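Pbp related beta-lactamase (Pyrococcus abyssi, PDB 2QMI) probably acts as a serine peptidase related to penicillin-binding proteins and beta-lactamases, assembled as an octamer that encloses its own proteolytic compartment. Local coordinates at residues 262-265 and 266-270; 338-341 and 342-346; 97-100 and 101-105; 192-195 and 196-199. One frame throughout, in Å; residues are numbered along the deposited sequence.

Contact 1: 262-265 and 266-270; sequences EYIE and KMETS
Lys266 runs alongside Tyr263, which lies three residues earlier, about one helical turn, and brings its ammonium group over one face of the ring. NZ lies 4.3 Å from the centroid of the Tyr263 ring and 20° off the ring normal, which defines a cation-pi contact, although the nitrogen is displaced toward the rim on the CE1 side. The lysine chain is extended as far as CE and bends only at its last torsion (chi4 59°), and this bend keeps NZ close to the helix. A water molecule takes a hydrogen bond from Lys266 NZ (3.1 Å) and gives one to Glu262 O (2.8 Å), so the ammonium is held by both a ring and a bridged carbonyl.

Glu265 takes part chiefly through its backbone. Its O receives the hydroxyl of Thr269, with OG1 to O at 2.6 Å, and the donor is tilted 22° out of the carbonyl plane; the amide of Glu268 adds a weak bond to the same oxygen. Ile264 contributes a branch: its CG2 rests 3.5 Å from OE2 of Glu268, the two side chains lying side by side. That carboxylate is gripped from outside, by a salt bridge to Arg254 and a hydrogen bond to the hydroxyl of Tyr315.

Met267 N to Tyr263 O (3.1 Å) and Glu268 N to Ile264 O (3.2 Å) continue the helical pattern up to Glu268, where the backbone leaves helical angles. The segments form nearly all of helix 261-267 and its C-terminal end, in the beta-lactamase-family part of the chain.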
ATOM      1  N   GLU A 262      24.096 -59.171 -19.747  1.00 28.13           N
ATOM      2  CA  GLU A 262      23.193 -59.749 -18.762  1.00 28.74           C
ATOM      3  C   GLU A 262      22.870 -58.702 -17.697  1.00 28.44           C
ATOM      4  O   GLU A 262      21.784 -58.705 -17.122  1.00 27.58           O
ATOM      5  CB  GLU A 262      23.829 -60.977 -18.101  1.00 29.48           C
ATOM      6  CG  GLU A 262      23.980 -62.207 -19.007  1.00 31.94           C
ATOM      7  CD  GLU A 262      24.719 -61.921 -20.311  1.00 32.98           C
ATOM      8  OE1 GLU A 262      25.762 -61.221 -20.287  1.00 33.47           O
ATOM      9  OE2 GLU A 262      24.255 -62.411 -21.366  1.00 34.54           O
ATOM     10  N   TYR A 263      23.816 -57.805 -17.439  1.00 27.20           N
ATOM     11  CA  TYR A 263      23.609 -56.767 -16.434  1.00 28.25           C
ATOM     12  C   TYR A 263      22.756 -55.618 -16.954  1.00 27.49           C
ATOM     13  O   TYR A 263      21.873 -55.124 -16.240  1.00 26.34           O
ATOM     14  CB  TYR A 263      24.961 -56.269 -15.910  1.00 28.24           C
ATOM     15  CG  TYR A 263      25.580 -57.290 -14.990  1.00 30.42           C
ATOM     16  CD1 TYR A 263      25.180 -57.375 -13.659  1.00 30.28           C
ATOM     17  CD2 TYR A 263      26.467 -58.262 -15.479  1.00 30.93           C
ATOM     18  CE1 TYR A 263      25.630 -58.400 -12.837  1.00 31.36           C
ATOM     19  CE2 TYR A 263      26.923 -59.296 -14.662  1.00 31.38           C
ATOM     20  CZ  TYR A 263      26.496 -59.357 -13.341  1.00 31.76           C
ATOM     21  OH  TYR A 263      26.913 -60.373 -12.517  1.00 32.39           O
ATOM     22  N   ILE A 264      23.003 -55.206 -18.195  1.00 26.15           N
ATOM     23  CA  ILE A 264      22.216 -54.132 -18.788  1.00 26.03           C
ATOM     24  C   ILE A 264      20.741 -54.531 -18.737  1.00 26.51           C
ATOM     25  O   ILE A 264      19.862 -53.706 -18.471  1.00 25.84           O
ATOM     26  CB  ILE A 264      22.631 -53.867 -20.247  1.00 23.78           C
ATOM     27  CG1 ILE A 264      24.069 -53.352 -20.282  1.00 23.37           C
ATOM     28  CG2 ILE A 264      21.694 -52.855 -20.883  1.00 23.09           C
ATOM     29  CD1 ILE A 264      24.550 -52.931 -21.662  1.00 23.67           C
ATOM     30  N   GLU A 265      20.479 -55.814 -18.961  1.00 28.47           N
ATOM     31  CA  GLU A 265      19.115 -56.325 -18.935  1.00 29.03           C
ATOM     32  C   GLU A 265      18.535 -56.309 -17.531  1.00 27.92           C
ATOM     33  O   GLU A 265      17.321 -56.208 -17.352  1.00 26.65           O
ATOM     34  CB  GLU A 265      19.080 -57.737 -19.507  1.00 32.52           C
ATOM     35  CG  GLU A 265      19.020 -57.738 -21.022  1.00 38.69           C
ATOM     36  CD  GLU A 265      19.336 -59.089 -21.609  1.00 41.83           C
ATOM     37  OE1 GLU A 265      18.820 -60.108 -21.076  1.00 43.37           O
ATOM     38  OE2 GLU A 265      20.092 -59.126 -22.612  1.00 43.71           O
ATOM     39  N   LYS A 266      19.403 -56.412 -16.534  1.00 27.46           N
ATOM     40  CA  LYS A 266      18.939 -56.377 -15.154  1.00 27.42           C
ATOM     41  C   LYS A 266      18.417 -54.973 -14.862  1.00 26.07           C
ATOM     42  O   LYS A 266      17.395 -54.801 -14.206  1.00 26.15           O
ATOM     43  CB  LYS A 266      20.082 -56.711 -14.188  1.00 28.31           C
ATOM     44  CG  LYS A 266      20.397 -58.195 -14.065  1.00 30.02           C
ATOM     45  CD  LYS A 266      21.301 -58.473 -12.861  1.00 30.44           C
ATOM     46  CE  LYS A 266      21.623 -59.956 -12.746  1.00 30.16           C
ATOM     47  NZ  LYS A 266      22.304 -60.469 -13.967  1.00 31.24           N
ATOM     48  N   MET A 267      19.128 -53.973 -15.374  1.00 24.82           N
ATOM     49  CA  MET A 267      18.762 -52.577 -15.169  1.00 23.69           C
ATOM     50  C   MET A 267      17.469 -52.190 -15.878  1.00 22.71           C
ATOM     51  O   MET A 267      16.751 -51.303 -15.416  1.00 23.28           O
ATOM     52  CB  MET A 267      19.900 -51.665 -15.643  1.00 22.01           C
ATOM     53  CG  MET A 267      21.196 -51.846 -14.868  1.00 22.91           C
ATOM     54  SD  MET A 267      22.560 -50.846 -15.510  1.00 22.21           S
ATOM     55  CE  MET A 267      21.964 -49.194 -15.131  1.00 22.55           C
ATOM     56  N   GLU A 268      17.175 -52.860 -16.992  1.00 22.42           N
ATOM     57  CA  GLU A 268      15.976 -52.577 -17.783  1.00 21.98           C
ATOM     58  C   GLU A 268      14.784 -53.431 -17.371  1.00 22.35           C
ATOM     59  O   GLU A 268      13.754 -53.427 -18.043  1.00 23.13           O
ATOM     60  CB  GLU A 268      16.257 -52.804 -19.276  1.00 21.80           C
ATOM     61  CG  GLU A 268      17.429 -52.006 -19.829  1.00 22.53           C
ATOM     62  CD  GLU A 268      17.696 -52.290 -21.306  1.00 25.00           C
ATOM     63  OE1 GLU A 268      17.037 -53.192 -21.875  1.00 25.73           O
ATOM     64  OE2 GLU A 268      18.569 -51.610 -21.898  1.00 25.01           O
ATOM     65  N   THR A 269      14.915 -54.161 -16.266  1.00 22.24           N
ATOM     66  CA  THR A 269      13.827 -55.020 -15.805  1.00 22.18           C
ATOM     67  C   THR A 269      12.936 -54.322 -14.776  1.00 21.78           C
ATOM     68  O   THR A 269      13.422 -53.762 -13.800  1.00 21.40           O
ATOM     69  CB  THR A 269      14.377 -56.329 -15.185  1.00 21.43           C
ATOM     70  OG1 THR A 269      15.186 -57.013 -16.149  1.00 22.55           O
ATOM     71  CG2 THR A 269      13.231 -57.248 -14.764  1.00 21.67           C
ATOM     72  N   SER A 270      11.630 -54.363 -15.002  1.00 21.03           N
ATOM     73  CA  SER A 270      10.698 -53.735 -14.082  1.00 22.09           C
ATOM     74  C   SER A 270      10.512 -54.608 -12.842  1.00 23.08           C
ATOM     75  O   SER A 270       9.865 -55.654 -12.902  1.00 21.65           O
ATOM     76  CB  SER A 270       9.347 -53.504 -14.770  1.00 21.93           C
ATOM     77  OG  SER A 270       8.475 -52.752 -13.938  1.00 23.82           O
TER
HETATM   78  O   HOH W   1      20.221 -60.806 -16.178  1.00 32.44           O

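Contact 2: 338-341 and 342-346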
ATOM      1  N   ALA A 338      11.331 -35.109 -25.556  1.00 18.08           N
ATOM      2  CA  ALA A 338      11.970 -36.363 -25.934  1.00 17.83           C
ATOM      3  C   ALA A 338      10.967 -37.322 -26.574  1.00 19.52           C
ATOM      4  O   ALA A 338      11.230 -37.898 -27.631  1.00 19.25           O
ATOM      5  CB  ALA A 338      12.608 -37.012 -24.712  1.00 15.97           C
ATOM      6  N   MET A 339       9.812 -37.483 -25.936  1.00 19.35           N
ATOM      7  CA  MET A 339       8.791 -38.389 -26.440  1.00 20.02           C
ATOM      8  C   MET A 339       8.189 -37.939 -27.778  1.00 20.37           C
ATOM      9  O   MET A 339       7.804 -38.772 -28.600  1.00 19.88           O
ATOM     10  CB  MET A 339       7.714 -38.581 -25.374  1.00 20.67           C
ATOM     11  CG  MET A 339       8.299 -39.091 -24.061  1.00 20.92           C
ATOM     12  SD  MET A 339       7.119 -39.302 -22.713  1.00 25.43           S
ATOM     13  CE  MET A 339       7.841 -40.663 -21.804  1.00 21.65           C
ATOM     14  N   TYR A 340       8.137 -36.630 -28.001  1.00 20.09           N
ATOM     15  CA  TYR A 340       7.615 -36.075 -29.246  1.00 19.46           C
ATOM     16  C   TYR A 340       8.533 -36.536 -30.391  1.00 19.38           C
ATOM     17  O   TYR A 340       8.067 -36.934 -31.459  1.00 18.45           O
ATOM     18  CB  TYR A 340       7.615 -34.541 -29.173  1.00 20.75           C
ATOM     19  CG  TYR A 340       6.809 -33.842 -30.250  1.00 21.84           C
ATOM     20  CD1 TYR A 340       5.490 -33.453 -30.016  1.00 23.80           C
ATOM     21  CD2 TYR A 340       7.372 -33.546 -31.494  1.00 23.86           C
ATOM     22  CE1 TYR A 340       4.746 -32.775 -30.991  1.00 23.98           C
ATOM     23  CE2 TYR A 340       6.640 -32.869 -32.479  1.00 23.99           C
ATOM     24  CZ  TYR A 340       5.331 -32.486 -32.213  1.00 24.35           C
ATOM     25  OH  TYR A 340       4.618 -31.782 -33.150  1.00 25.57           O
ATOM     26  N   ALA A 341       9.840 -36.469 -30.158  1.00 18.44           N
ATOM     27  CA  ALA A 341      10.818 -36.883 -31.156  1.00 19.86           C
ATOM     28  C   ALA A 341      10.729 -38.403 -31.357  1.00 20.75           C
ATOM     29  O   ALA A 341      10.669 -38.883 -32.495  1.00 22.13           O
ATOM     30  CB  ALA A 341      12.224 -36.481 -30.714  1.00 18.62           C
ATOM     31  N   LEU A 342      10.714 -39.155 -30.258  1.00 19.61           N
ATOM     32  CA  LEU A 342      10.614 -40.609 -30.344  1.00 20.40           C
ATOM     33  C   LEU A 342       9.404 -41.025 -31.171  1.00 21.09           C
ATOM     34  O   LEU A 342       9.502 -41.917 -32.013  1.00 22.80           O
ATOM     35  CB  LEU A 342      10.532 -41.223 -28.945  1.00 19.03           C
ATOM     36  CG  LEU A 342      11.821 -41.142 -28.122  1.00 18.47           C
ATOM     37  CD1 LEU A 342      11.545 -41.505 -26.680  1.00 18.88           C
ATOM     38  CD2 LEU A 342      12.861 -42.066 -28.725  1.00 19.42           C
ATOM     39  N   ALA A 343       8.267 -40.374 -30.940  1.00 21.61           N
ATOM     40  CA  ALA A 343       7.046 -40.676 -31.682  1.00 23.11           C
ATOM     41  C   ALA A 343       7.249 -40.471 -33.183  1.00 24.58           C
ATOM     42  O   ALA A 343       6.843 -41.310 -33.996  1.00 26.38           O
ATOM     43  CB  ALA A 343       5.912 -39.797 -31.195  1.00 23.51           C
ATOM     44  N   LEU A 344       7.868 -39.352 -33.551  1.00 24.31           N
ATOM     45  CA  LEU A 344       8.127 -39.056 -34.953  1.00 24.42           C
ATOM     46  C   LEU A 344       8.972 -40.157 -35.577  1.00 24.65           C
ATOM     47  O   LEU A 344       8.656 -40.672 -36.654  1.00 25.05           O
ATOM     48  CB  LEU A 344       8.841 -37.713 -35.080  1.00 23.72           C
ATOM     49  CG  LEU A 344       8.005 -36.497 -34.689  1.00 23.80           C
ATOM     50  CD1 LEU A 344       8.872 -35.244 -34.751  1.00 23.50           C
ATOM     51  CD2 LEU A 344       6.809 -36.377 -35.624  1.00 22.26           C
ATOM     52  N   LEU A 345      10.051 -40.516 -34.889  1.00 26.32           N
ATOM     53  CA  LEU A 345      10.957 -41.568 -35.345  1.00 26.69           C
ATOM     54  C   LEU A 345      10.244 -42.913 -35.479  1.00 26.63           C
ATOM     55  O   LEU A 345      10.625 -43.740 -36.312  1.00 27.57           O
ATOM     56  CB  LEU A 345      12.125 -41.711 -34.365  1.00 26.75           C
ATOM     57  CG  LEU A 345      13.157 -40.581 -34.350  1.00 27.52           C
ATOM     58  CD1 LEU A 345      14.021 -40.681 -33.110  1.00 26.85           C
ATOM     59  CD2 LEU A 345      14.009 -40.668 -35.605  1.00 28.07           C
ATOM     60  N   LEU A 346       9.228 -43.131 -34.649  1.00 25.41           N
ATOM     61  CA  LEU A 346       8.453 -44.366 -34.675  1.00 26.11           C
ATOM     62  C   LEU A 346       7.318 -44.267 -35.699  1.00 27.66           C
ATOM     63  O   LEU A 346       6.443 -45.142 -35.763  1.00 27.23           O
ATOM     64  CB  LEU A 346       7.859 -44.653 -33.292  1.00 25.20           C
ATOM     65  CG  LEU A 346       8.791 -45.170 -32.191  1.00 24.56           C
ATOM     66  CD1 LEU A 346       8.068 -45.122 -30.846  1.00 21.96           C
ATOM     67  CD2 LEU A 346       9.228 -46.592 -32.501  1.00 23.28           C
TER
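Tyr340 and Leu344, one helical turn apart, meet through a single methyl: CD1 of Leu344 is 4.0 Å from CD2 of Tyr340 and equally near CE2, approaching the ring at a slant. Different first torsions produce the encounter. Tyr340 carries CG opposite its own nitrogen (chi1 -166°), swinging the ring along the helix flank, whereas Leu344 keeps CG beside the backbone N (chi1 -67°), leaning back over the preceding turn. In that conformation Leu344 CG also packs 3.3 Å from Tyr340 O.

Leu342 and Leu345 adopt the same form as Leu344. Leu342 CG sits 3.3 Å from Ala338 O, and Leu345 CG lies 3.5 Å from Ala341 O, so each leucine rests on the carbonyl four residues earlier. Main-chain bonds underlie these placements: Leu342 N reaches Ala338 O at 3.0 Å with an angle of 170° at the hydrogen, and Leu345 N reaches Ala341 O at 3.0 Å.

The tyrosine hydroxyl bonds to Glu351, and its ring stacks with Phe9 of helix 3-16, whose Lys5 and Leu6 also touch Leu344. Ala338 and Leu342 instead face strand 321-327, packing helix 334-345 against the antiparallel sheet that also contains strand 310-316.

Contact 3: 97-100 and 101-105; sequences EPVT and VHHLL
The imidazole of His103 has Thr100 on one face and backbone at its edge. Thr100 OG1 stands 3.1 Å above the ring plane, shifted toward the rim, while Val99 CA and Pro98 O approach near the plane, each 3.6 Å from His103 CD2. The methyl of Thr100 follows its hydroxyl, with CG2 4.0 Å from His103 NE2. The ring is thus laid back across the loop that leads into its own helix; its other nitrogen, ND1, has a weak hydrogen bond to Ser108.

Thr100 is the N-cap residue of helix 101-105, and its hydroxyl makes the capping bonds. With chi1 at 67°, OG1 sits between the threonine's own nitrogen and carbonyl carbon, a placement that turns it toward the first turn. There it accepts from His103 N at 3.2 Å, with 159° at the hydrogen, and more weakly from His102 N at 3.3 Å. One oxygen therefore serves two amides at the helix start and also lies over an imidazole. The main chain joins in, as Leu104 N gives a hydrogen bond to Thr100 O at 3.1 Å.

On the apolar side, Val99 CG1 touches both His103 CB and Leu104 CD2, at 3.9 Å each, with the valine and leucine side chains crossing at about a right angle. His102 points elsewhere, bonding Tyr286 through ND1 and meeting Tyr271 edge-to-face. Around the short helix, Leu104 packs on Leu167 and Leu168 of helix 162-176, while Val101 touches Leu168 of the same helix and Ile69 of helix 61-74.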
ATOM      1  N   GLU A  97      13.407 -56.508   9.273  1.00 27.40           N
ATOM      2  CA  GLU A  97      13.889 -56.990   7.977  1.00 26.63           C
ATOM      3  C   GLU A  97      14.905 -56.023   7.356  1.00 26.13           C
ATOM      4  O   GLU A  97      14.669 -54.818   7.283  1.00 25.49           O
ATOM      5  CB  GLU A  97      12.711 -57.184   7.012  1.00 28.21           C
ATOM      6  CG  GLU A  97      11.813 -58.385   7.308  1.00 29.19           C
ATOM      7  CD  GLU A  97      12.577 -59.704   7.257  1.00 29.98           C
ATOM      8  OE1 GLU A  97      13.483 -59.826   6.402  1.00 30.76           O
ATOM      9  OE2 GLU A  97      12.265 -60.617   8.063  1.00 29.78           O
ATOM     10  N   PRO A  98      16.051 -56.550   6.890  1.00 25.32           N
ATOM     11  CA  PRO A  98      17.126 -55.764   6.271  1.00 24.17           C
ATOM     12  C   PRO A  98      16.869 -55.129   4.899  1.00 24.54           C
ATOM     13  O   PRO A  98      16.242 -55.725   4.023  1.00 24.14           O
ATOM     14  CB  PRO A  98      18.282 -56.759   6.216  1.00 24.47           C
ATOM     15  CG  PRO A  98      17.571 -58.073   6.022  1.00 23.88           C
ATOM     16  CD  PRO A  98      16.457 -57.959   7.032  1.00 23.83           C
ATOM     17  N   VAL A  99      17.372 -53.907   4.727  1.00 24.03           N
ATOM     18  CA  VAL A  99      17.260 -53.193   3.460  1.00 23.61           C
ATOM     19  C   VAL A  99      18.488 -53.615   2.653  1.00 23.05           C
ATOM     20  O   VAL A  99      19.615 -53.540   3.149  1.00 23.19           O
ATOM     21  CB  VAL A  99      17.292 -51.655   3.662  1.00 23.84           C
ATOM     22  CG1 VAL A  99      17.437 -50.960   2.320  1.00 24.32           C
ATOM     23  CG2 VAL A  99      16.026 -51.188   4.365  1.00 21.67           C
ATOM     24  N   THR A 100      18.277 -54.063   1.417  1.00 23.42           N
ATOM     25  CA  THR A 100      19.382 -54.520   0.572  1.00 21.93           C
ATOM     26  C   THR A 100      19.746 -53.536  -0.534  1.00 22.72           C
ATOM     27  O   THR A 100      19.005 -52.584  -0.797  1.00 23.53           O
ATOM     28  CB  THR A 100      19.044 -55.850  -0.105  1.00 20.65           C
ATOM     29  OG1 THR A 100      17.986 -55.638  -1.046  1.00 22.15           O
ATOM     30  CG2 THR A 100      18.609 -56.886   0.926  1.00 17.81           C
ATOM     31  N   VAL A 101      20.880 -53.782  -1.189  1.00 22.28           N
ATOM     32  CA  VAL A 101      21.343 -52.932  -2.286  1.00 23.36           C
ATOM     33  C   VAL A 101      20.270 -52.890  -3.376  1.00 23.88           C
ATOM     34  O   VAL A 101      20.112 -51.892  -4.082  1.00 23.38           O
ATOM     35  CB  VAL A 101      22.652 -53.476  -2.912  1.00 24.86           C
ATOM     36  CG1 VAL A 101      23.106 -52.559  -4.043  1.00 24.86           C
ATOM     37  CG2 VAL A 101      23.736 -53.585  -1.849  1.00 25.51           C
ATOM     38  N   HIS A 102      19.542 -53.995  -3.501  1.00 22.54           N
ATOM     39  CA  HIS A 102      18.473 -54.124  -4.475  1.00 22.83           C
ATOM     40  C   HIS A 102      17.329 -53.195  -4.098  1.00 22.60           C
ATOM     41  O   HIS A 102      16.777 -52.507  -4.956  1.00 23.01           O
ATOM     42  CB  HIS A 102      17.965 -55.568  -4.509  1.00 22.80           C
ATOM     43  CG  HIS A 102      16.729 -55.755  -5.331  1.00 22.48           C
ATOM     44  ND1 HIS A 102      16.736 -55.697  -6.708  1.00 22.23           N
ATOM     45  CD2 HIS A 102      15.444 -55.980  -4.967  1.00 22.42           C
ATOM     46  CE1 HIS A 102      15.507 -55.881  -7.156  1.00 22.32           C
ATOM     47  NE2 HIS A 102      14.705 -56.054  -6.121  1.00 22.30           N
ATOM     48  N   HIS A 103      16.968 -53.189  -2.816  1.00 22.26           N
ATOM     49  CA  HIS A 103      15.890 -52.329  -2.334  1.00 21.12           C
ATOM     50  C   HIS A 103      16.176 -50.858  -2.657  1.00 21.49           C
ATOM     51  O   HIS A 103      15.298 -50.145  -3.144  1.00 21.92           O
ATOM     52  CB  HIS A 103      15.695 -52.484  -0.818  1.00 22.18           C
ATOM     53  CG  HIS A 103      15.209 -53.839  -0.397  1.00 23.32           C
ATOM     54  ND1 HIS A 103      14.204 -54.513  -1.059  1.00 23.87           N
ATOM     55  CD2 HIS A 103      15.572 -54.632   0.637  1.00 23.52           C
ATOM     56  CE1 HIS A 103      13.972 -55.663  -0.453  1.00 23.58           C
ATOM     57  NE2 HIS A 103      14.788 -55.761   0.581  1.00 24.39           N
ATOM     58  N   LEU A 104      17.398 -50.408  -2.385  1.00 19.72           N
ATOM     59  CA  LEU A 104      17.777 -49.020  -2.649  1.00 20.39           C
ATOM     60  C   LEU A 104      17.693 -48.686  -4.135  1.00 20.00           C
ATOM     61  O   LEU A 104      17.222 -47.619  -4.514  1.00 20.31           O
ATOM     62  CB  LEU A 104      19.201 -48.740  -2.153  1.00 18.20           C
ATOM     63  CG  LEU A 104      19.512 -48.848  -0.656  1.00 18.08           C
ATOM     64  CD1 LEU A 104      20.983 -48.500  -0.422  1.00 16.94           C
ATOM     65  CD2 LEU A 104      18.612 -47.918   0.135  1.00 16.60           C
ATOM     66  N   LEU A 105      18.167 -49.599  -4.973  1.00 20.50           N
ATOM     67  CA  LEU A 105      18.141 -49.400  -6.420  1.00 20.52           C
ATOM     68  C   LEU A 105      16.715 -49.238  -6.937  1.00 19.73           C
ATOM     69  O   LEU A 105      16.469 -48.488  -7.882  1.00 20.49           O
ATOM     70  CB  LEU A 105      18.786 -50.596  -7.127  1.00 20.33           C
ATOM     71  CG  LEU A 105      20.300 -50.789  -7.037  1.00 20.19           C
ATOM     72  CD1 LEU A 105      20.665 -52.191  -7.526  1.00 21.07           C
ATOM     73  CD2 LEU A 105      21.001 -49.717  -7.866  1.00 20.48           C
TER

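Contact 4: 192-195 and 196-199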
ATOM      1  N   LEU A 192      33.895 -44.579 -22.031  1.00 24.85           N
ATOM      2  CA  LEU A 192      32.769 -44.308 -22.923  1.00 24.03           C
ATOM      3  C   LEU A 192      33.035 -43.084 -23.803  1.00 22.93           C
ATOM      4  O   LEU A 192      32.236 -42.754 -24.677  1.00 24.32           O
ATOM      5  CB  LEU A 192      31.488 -44.101 -22.109  1.00 23.20           C
ATOM      6  CG  LEU A 192      30.338 -45.085 -22.329  1.00 24.03           C
ATOM      7  CD1 LEU A 192      30.854 -46.518 -22.407  1.00 23.47           C
ATOM      8  CD2 LEU A 192      29.333 -44.929 -21.189  1.00 24.44           C
ATOM      9  N   GLY A 193      34.155 -42.412 -23.562  1.00 21.36           N
ATOM     10  CA  GLY A 193      34.514 -41.245 -24.355  1.00 23.64           C
ATOM     11  C   GLY A 193      33.857 -39.922 -23.987  1.00 23.72           C
ATOM     12  O   GLY A 193      33.959 -38.945 -24.738  1.00 23.08           O
ATOM     13  N   MET A 194      33.190 -39.884 -22.836  1.00 24.32           N
ATOM     14  CA  MET A 194      32.516 -38.676 -22.372  1.00 24.32           C
ATOM     15  C   MET A 194      33.510 -37.761 -21.672  1.00 25.27           C
ATOM     16  O   MET A 194      33.639 -37.789 -20.445  1.00 26.05           O
ATOM     17  CB  MET A 194      31.380 -39.060 -21.426  1.00 23.99           C
ATOM     18  CG  MET A 194      30.249 -39.779 -22.148  1.00 24.78           C
ATOM     19  SD  MET A 194      29.323 -40.911 -21.128  1.00 24.33           S
ATOM     20  CE  MET A 194      28.232 -39.738 -20.232  1.00 24.26           C
ATOM     21  N   ASN A 195      34.206 -36.949 -22.467  1.00 25.05           N
ATOM     22  CA  ASN A 195      35.222 -36.044 -21.950  1.00 25.89           C
ATOM     23  C   ASN A 195      34.711 -34.675 -21.529  1.00 26.18           C
ATOM     24  O   ASN A 195      35.502 -33.818 -21.140  1.00 26.35           O
ATOM     25  CB  ASN A 195      36.337 -35.880 -22.984  1.00 27.62           C
ATOM     26  CG  ASN A 195      36.904 -37.218 -23.444  1.00 28.17           C
ATOM     27  OD1 ASN A 195      37.375 -38.022 -22.634  1.00 28.37           O
ATOM     28  ND2 ASN A 195      36.859 -37.461 -24.754  1.00 30.34           N
ATOM     29  N   ARG A 196      33.400 -34.465 -21.611  1.00 25.94           N
ATOM     30  CA  ARG A 196      32.812 -33.189 -21.202  1.00 23.90           C
ATOM     31  C   ARG A 196      31.615 -33.415 -20.276  1.00 24.16           C
ATOM     32  O   ARG A 196      30.567 -32.781 -20.402  1.00 24.17           O
ATOM     33  CB  ARG A 196      32.425 -32.356 -22.432  1.00 24.17           C
ATOM     34  CG  ARG A 196      33.648 -31.915 -23.240  1.00 23.77           C
ATOM     35  CD  ARG A 196      33.343 -30.917 -24.354  1.00 22.26           C
ATOM     36  NE  ARG A 196      32.821 -29.644 -23.857  1.00 21.50           N
ATOM     37  CZ  ARG A 196      31.570 -29.236 -24.037  1.00 20.35           C
ATOM     38  NH1 ARG A 196      30.717 -30.000 -24.703  1.00 19.43           N
ATOM     39  NH2 ARG A 196      31.167 -28.072 -23.543  1.00 20.93           N
ATOM     40  N   SER A 197      31.798 -34.348 -19.345  1.00 22.22           N
ATOM     41  CA  SER A 197      30.796 -34.689 -18.347  1.00 22.40           C
ATOM     42  C   SER A 197      31.530 -34.486 -17.024  1.00 22.42           C
ATOM     43  O   SER A 197      32.558 -35.117 -16.797  1.00 21.75           O
ATOM     44  CB  SER A 197      30.362 -36.146 -18.518  1.00 20.78           C
ATOM     45  OG  SER A 197      29.811 -36.355 -19.812  1.00 20.95           O
ATOM     46  N   TYR A 198      31.014 -33.621 -16.153  1.00 22.88           N
ATOM     47  CA  TYR A 198      31.714 -33.324 -14.902  1.00 24.16           C
ATOM     48  C   TYR A 198      30.946 -33.446 -13.580  1.00 24.41           C
ATOM     49  O   TYR A 198      29.726 -33.619 -13.553  1.00 24.97           O
ATOM     50  CB  TYR A 198      32.267 -31.902 -14.967  1.00 24.47           C
ATOM     51  CG  TYR A 198      32.904 -31.491 -16.284  1.00 25.34           C
ATOM     52  CD1 TYR A 198      34.211 -31.871 -16.607  1.00 26.37           C
ATOM     53  CD2 TYR A 198      32.219 -30.669 -17.179  1.00 25.87           C
ATOM     54  CE1 TYR A 198      34.822 -31.436 -17.787  1.00 25.91           C
ATOM     55  CE2 TYR A 198      32.821 -30.230 -18.358  1.00 26.86           C
ATOM     56  CZ  TYR A 198      34.120 -30.616 -18.655  1.00 26.68           C
ATOM     57  OH  TYR A 198      34.708 -30.176 -19.818  1.00 27.24           O
ATOM     58  N   PHE A 199      31.700 -33.317 -12.489  1.00 24.14           N
ATOM     59  CA  PHE A 199      31.184 -33.342 -11.118  1.00 23.44           C
ATOM     60  C   PHE A 199      31.677 -32.104 -10.372  1.00 24.26           C
ATOM     61  O   PHE A 199      30.917 -31.436  -9.667  1.00 22.16           O
ATOM     62  CB  PHE A 199      31.685 -34.578 -10.363  1.00 22.78           C
ATOM     63  CG  PHE A 199      30.793 -35.774 -10.490  1.00 22.79           C
ATOM     64  CD1 PHE A 199      29.513 -35.762  -9.942  1.00 22.13           C
ATOM     65  CD2 PHE A 199      31.231 -36.916 -11.149  1.00 21.51           C
ATOM     66  CE1 PHE A 199      28.680 -36.871 -10.047  1.00 22.26           C
ATOM     67  CE2 PHE A 199      30.407 -38.031 -11.260  1.00 21.93           C
ATOM     68  CZ  PHE A 199      29.127 -38.009 -10.708  1.00 21.85           C
TER
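Ser197 sets its hydroxyl against the hydrocarbon part of Met194, OG lying 3.5 Å from Met194 CB and 3.8 Å from Met194 CE, on an unusual backbone: a Schellman helix end runs straight into an inverse gamma turn. The two segments meet by packing, without a hydrogen bond between them. Just before this contact the Schellman motif ends helix 180-189: Gly193, with positive phi (81°), is its C-prime residue, Met194 N returns to Leu189 O and Gly193 N to Glu190 O. The inverse gamma turn centred on Met194 is closed by a weak bond from Asn195 N to Gly193 O (3.0 Å).

Met194 is bent at its last torsion (chi3 79°), and this curls CE back toward the serine. The polar demand of Ser197 OG is met outside the turn, by Asp243 of helix 241-252 and by Ser239. Asp243 OD2 also takes the amide of Arg196, so one carboxylate oxygen holds two consecutive residues and fixes how the chain leaves the turn.

Arg196 CG packs against the preceding peptide, 3.4 Å from Asn195 O. Its guanidinium makes a salt bridge with Asp207 OD1 through NH2 and a hydrogen bond to Glu52 O through NH1. Asp207 uses its other oxygen, OD2, for the Tyr198 hydroxyl, linking the two side chains. The Tyr198 ring lies beside the backbone, with Arg196 C 3.9 Å above its plane, while its OH stands 4.0 Å from Asn195 O.

All four contacts are local and follow one another along the chain in the order 3, 4, 1, 2. Contacts 1 and 3 are neighbours: their centres are 17 Å apart and their nearest atoms about 7 Å. Tyr286 and Tyr271 bond or pack with both, and Met267 and Leu105 both touch Ala66 of helix 61-74, whose start probably carries the SxxK motif of this family. Bound lutetium, from the crystal's Lu-HPDO3A compound, lies about 6 Å from the His102 side chain and about 9 Å from that of Lys266. Contacts 1 and 4, about 9 Å apart at their nearest atoms, both touch helix 241-252, while contact 2 stands across the sheet, its centre 35 Å from contact 3.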